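PDB 4WVA: mannosylglycerate hydrolase MGH1-like glycoside hydrolase domain-containing protein from Thermus thermophilus HB8, which hydrolyses mannosylglycerate, a solute made by thermophiles under osmotic stress, to mannose and glycerate, and also cleaves glucosylglycerate. Local coordinates for the interface of chains A and B. Residues are numbered along the deposited sequence; one frame, centred on the assembly and turned at random. Chains: chain A/B, Uncharacterized protein.

Contact 1: the interface of chains A and B. Residues chain A 113, 116-117, 420; chain B 278, 280.
With CG of B:Glu280 turned away from its own backbone N (chi1 -155°) and the chain extended beyond it, the carboxylate reaches the end of helix 107-117 of chain A, where A:Lys117, bent at its second torsion (chi2 -59°), reaches toward it head-on. This is a polar patch between two copies of a GH63 (alpha/alpha)6-barrel hydrolase; the pairing belongs to the deposited assembly and may not be the biological one. The two oxygens of the glutamate have separate partners. Its OE2 forms a salt bridge with the ammonium NZ of A:Lys117 at 2.8 Å, the nitrogen standing well above the carboxylate plane. OE1 meets NH2 of the C-terminal residue A:Arg420 at 2.9 Å, in a nearly straight bond (166° at H). That oxygen is approached on its anti side and somewhat out of the carboxylate plane, yet it lies in the plane of the guanidinium. The same OE1 sits at the edge of the A:Tyr113 ring, whose phenol OH is a weak donor to it at 3.4 Å. Water 3 bridges this corner, 2.7 Å from B:Glu280 OE1 and 2.9 Å from A:Arg420 NE, so the arginine reaches the glutamate both directly and through solvent. CG of A:Lys117 lies over one face of the tyrosine ring near its rim, 3.5 Å above the plane, which probably helps to steady the lysine stem. Replacing B:Glu280 by an alanine removes the carboxylate, which would probably leave the A:Lys117 ammonium and the A:Arg420 guanidinium without their shared partner and water 3 with one support fewer. Farther along, the carboxylates of A:Glu116 and B:Asp278 run antiparallel without direct bonding and are joined by water 1, which lies 2.7 Å from B:Asp278 OD2 and 3.0 Å from A:Glu116 OE1. A:Lys117, whose NZ is near B:Asp278 OD1 but not in contact with it, may partly offset their negative charge.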
loop_
_atom_site.group_PDB
_atom_site.type_symbol
_atom_site.label_atom_id
_atom_site.label_comp_id
_atom_site.label_asym_id
_atom_site.label_seq_id
_atom_site.Cartn_x
_atom_site.Cartn_y
_atom_site.Cartn_z
ATOM N N TYR A 113 3.249 -22.468 -4.391
ATOM C CA TYR A 113 2.646 -23.411 -3.460
ATOM C C TYR A 113 3.285 -24.800 -3.567
ATOM O O TYR A 113 3.667 -25.403 -2.547
ATOM C CB TYR A 113 1.135 -23.546 -3.674
ATOM C CG TYR A 113 0.537 -24.459 -2.655
ATOM C CD1 TYR A 113 0.216 -23.983 -1.393
ATOM C CD2 TYR A 113 0.369 -25.816 -2.920
ATOM C CE1 TYR A 113 -0.294 -24.824 -0.440
ATOM C CE2 TYR A 113 -0.125 -26.664 -1.959
ATOM C CZ TYR A 113 -0.465 -26.155 -0.732
ATOM O OH TYR A 113 -0.973 -27.002 0.225
ATOM N N GLU A 116 6.832 -24.613 -2.030
ATOM C CA GLU A 116 6.948 -24.451 -0.577
ATOM C C GLU A 116 6.450 -25.679 0.177
ATOM O O GLU A 116 6.932 -25.963 1.288
ATOM C CB GLU A 116 6.183 -23.209 -0.107
ATOM C CG GLU A 116 6.830 -21.898 -0.548
ATOM C CD GLU A 116 6.106 -20.671 -0.033
ATOM O OE1 GLU A 116 5.017 -20.833 0.544
ATOM O OE2 GLU A 116 6.600 -19.553 -0.220
ATOM N N LYS A 117 5.500 -26.402 -0.405
ATOM C CA LYS A 117 4.810 -27.480 0.330
ATOM C C LYS A 117 5.157 -28.913 -0.067
ATOM O O LYS A 117 4.730 -29.864 0.621
ATOM C CB LYS A 117 3.289 -27.317 0.250
ATOM C CG LYS A 117 2.751 -26.033 0.845
ATOM C CD LYS A 117 3.093 -25.885 2.305
ATOM C CE LYS A 117 2.502 -24.603 2.870
ATOM N NZ LYS A 117 2.536 -24.686 4.349
ATOM N N ARG A 420 -8.414 -30.428 1.925
ATOM C CA ARG A 420 -7.170 -31.089 2.308
ATOM C C ARG A 420 -6.950 -31.044 3.806
ATOM O O ARG A 420 -6.094 -31.814 4.277
ATOM C CB ARG A 420 -5.978 -30.434 1.604
ATOM C CG ARG A 420 -5.622 -29.057 2.127
ATOM C CD ARG A 420 -4.604 -28.396 1.199
ATOM N NE ARG A 420 -4.202 -27.063 1.633
ATOM C CZ ARG A 420 -4.939 -25.968 1.519
ATOM N NH1 ARG A 420 -6.151 -25.998 0.970
ATOM N NH2 ARG A 420 -4.454 -24.802 1.942
ATOM O OXT ARG A 420 -7.581 -30.247 4.528
ATOM N N ASP B 278 2.829 -15.905 5.268
ATOM C CA ASP B 278 2.366 -17.215 4.861
ATOM C C ASP B 278 0.867 -17.312 5.107
ATOM O O ASP B 278 0.403 -17.289 6.245
ATOM C CB ASP B 278 3.096 -18.322 5.634
ATOM C CG ASP B 278 2.780 -19.691 5.078
ATOM O OD1 ASP B 278 1.881 -20.349 5.594
ATOM O OD2 ASP B 278 3.349 -20.038 4.031
ATOM N N GLU B 280 -1.242 -19.845 4.595
ATOM C CA GLU B 280 -1.727 -21.080 5.212
ATOM C C GLU B 280 -1.576 -21.038 6.734
ATOM O O GLU B 280 -2.484 -21.425 7.476
ATOM C CB GLU B 280 -1.010 -22.287 4.609
ATOM C CG GLU B 280 -1.792 -23.574 4.704
ATOM C CD GLU B 280 -1.191 -24.665 3.842
ATOM O OE1 GLU B 280 -1.693 -24.895 2.731
ATOM O OE2 GLU B 280 -0.199 -25.272 4.267
HETATM O O HOH W 1 5.057 -18.653 2.542
HETATM O O HOH W 2 2.288 -22.994 6.095
HETATM O O HOH W 3 -1.512 -27.545 2.570
#

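Contact 2: the interface of chains A and B. Residues chain A 258-260; chain B 149-150.
Carboxylate oxygen OD1 of A:Asp258 accepts from two nitrogens of B:Arg150, which grips it side-on through NE and NH2. The NE bond is the shorter at 2.8 Å and nearly straight (162° at H), using the syn lone pair of OD1; it is also the salt bridge of the patch. NH2 reaches the same oxygen at 3.3 Å in a more bent bond, arriving from above the carboxylate plane. Both contacts keep OD1 close to the guanidinium plane, although the carboxylate itself is turned steeply against it. The site thus combines a salt bridge with a cation-pi stack between a loop of chain B and the start of helix 260-275 in chain A of this GH63 glycosidase. It belongs to the deposited assembly, and the structure alone does not show whether this pairing occurs in solution. The other carboxylate oxygen, OD2, accepts the backbone N of A:Tyr260 at 2.8 Å, with B:Arg150 NH2 a weak donor to it as well. The amide bond resembles a capping interaction at the first turn of the helix, and it probably limits rotation of the carboxylate while OD1 points to the partner chain. The two oxygens may thus serve the start of the helix and the neighbouring chain. A bend at the third torsion of B:Arg150 (chi3 -67°) swings its guanidinium over the A:Tyr260 ring, the two planes lying 12° apart. CZ of B:Arg150 is 3.5 Å from A:Tyr260 CG, which sits under the centre of the guanidinium, whereas NH1 lies over the ring, 3.5 Å from its centroid. One flat group therefore bonds at its edge to the carboxylate and packs by a face on the ring. The aliphatic stem of the arginine also touches the tyrosine, with CB of B:Arg150 3.8 Å from A:Tyr260 CD2.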
loop_
_atom_site.group_PDB
_atom_site.type_symbol
_atom_site.label_atom_id
_atom_site.label_comp_id
_atom_site.label_asym_id
_atom_site.label_seq_id
_atom_site.Cartn_x
_atom_site.Cartn_y
_atom_site.Cartn_z
ATOM N N ASP A 258 17.693 -12.620 -9.042
ATOM C CA ASP A 258 17.512 -11.168 -8.888
ATOM C C ASP A 258 16.072 -10.840 -9.318
ATOM O O ASP A 258 15.710 -11.080 -10.454
ATOM C CB ASP A 258 18.558 -10.409 -9.733
ATOM C CG ASP A 258 18.438 -8.897 -9.621
ATOM O OD1 ASP A 258 19.460 -8.186 -9.392
ATOM O OD2 ASP A 258 17.318 -8.395 -9.773
ATOM N N PRO A 259 15.234 -10.322 -8.396
ATOM C CA PRO A 259 13.839 -10.042 -8.739
ATOM C C PRO A 259 13.542 -8.575 -9.070
ATOM O O PRO A 259 12.387 -8.170 -9.015
ATOM C CB PRO A 259 13.090 -10.414 -7.444
ATOM C CG PRO A 259 14.094 -10.252 -6.357
ATOM C CD PRO A 259 15.468 -10.095 -6.958
ATOM N N TYR A 260 14.564 -7.782 -9.402
ATOM C CA TYR A 260 14.394 -6.334 -9.566
ATOM C C TYR A 260 13.303 -6.056 -10.602
ATOM O O TYR A 260 12.453 -5.195 -10.378
ATOM C CB TYR A 260 15.734 -5.696 -9.988
ATOM C CG TYR A 260 15.865 -4.200 -9.823
ATOM C CD1 TYR A 260 15.889 -3.355 -10.938
ATOM C CD2 TYR A 260 16.051 -3.629 -8.570
ATOM C CE1 TYR A 260 16.056 -1.985 -10.796
ATOM C CE2 TYR A 260 16.221 -2.264 -8.421
ATOM C CZ TYR A 260 16.222 -1.445 -9.535
ATOM O OH TYR A 260 16.384 -0.081 -9.381
ATOM N N TYR B 149 21.250 -9.177 -4.497
ATOM C CA TYR B 149 20.281 -9.498 -5.563
ATOM C C TYR B 149 19.162 -8.457 -5.675
ATOM O O TYR B 149 18.187 -8.688 -6.402
ATOM C CB TYR B 149 19.676 -10.893 -5.348
ATOM C CG TYR B 149 20.661 -12.040 -5.513
ATOM C CD1 TYR B 149 21.119 -12.408 -6.779
ATOM C CD2 TYR B 149 21.110 -12.768 -4.410
ATOM C CE1 TYR B 149 22.014 -13.460 -6.940
ATOM C CE2 TYR B 149 22.006 -13.823 -4.556
ATOM C CZ TYR B 149 22.454 -14.161 -5.830
ATOM O OH TYR B 149 23.339 -15.202 -5.988
ATOM N N ARG B 150 19.295 -7.321 -4.973
ATOM C CA ARG B 150 18.392 -6.174 -5.118
ATOM C C ARG B 150 16.934 -6.544 -4.812
ATOM O O ARG B 150 15.987 -6.077 -5.476
ATOM C CB ARG B 150 18.501 -5.604 -6.530
ATOM C CG ARG B 150 19.921 -5.236 -6.920
ATOM C CD ARG B 150 19.918 -4.482 -8.231
ATOM N NE ARG B 150 19.494 -5.344 -9.330
ATOM C CZ ARG B 150 19.192 -4.912 -10.552
ATOM N NH1 ARG B 150 19.262 -3.617 -10.848
ATOM N NH2 ARG B 150 18.799 -5.783 -11.479
#

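Contact 1 and contact 2 are patches of one interface between chains A and B, the centres of their C-alpha atoms about 24 Å apart, with no residue in common. The charges are disposed oppositely: chain B supplies the bridging carboxylate in contact 1 and the arginine in contact 2. Chain A offers the end of helix 107-117 and its C-terminal residue to the former, and the start of helix 260-275 to the latter. Because the interface is not an exact two-fold, neither patch need recur with the chains exchanged. Both centres lie about 25 Å or more from the catalytic A:Asp165 and A:Glu393, suggesting a part in assembly rather than direct chemistry.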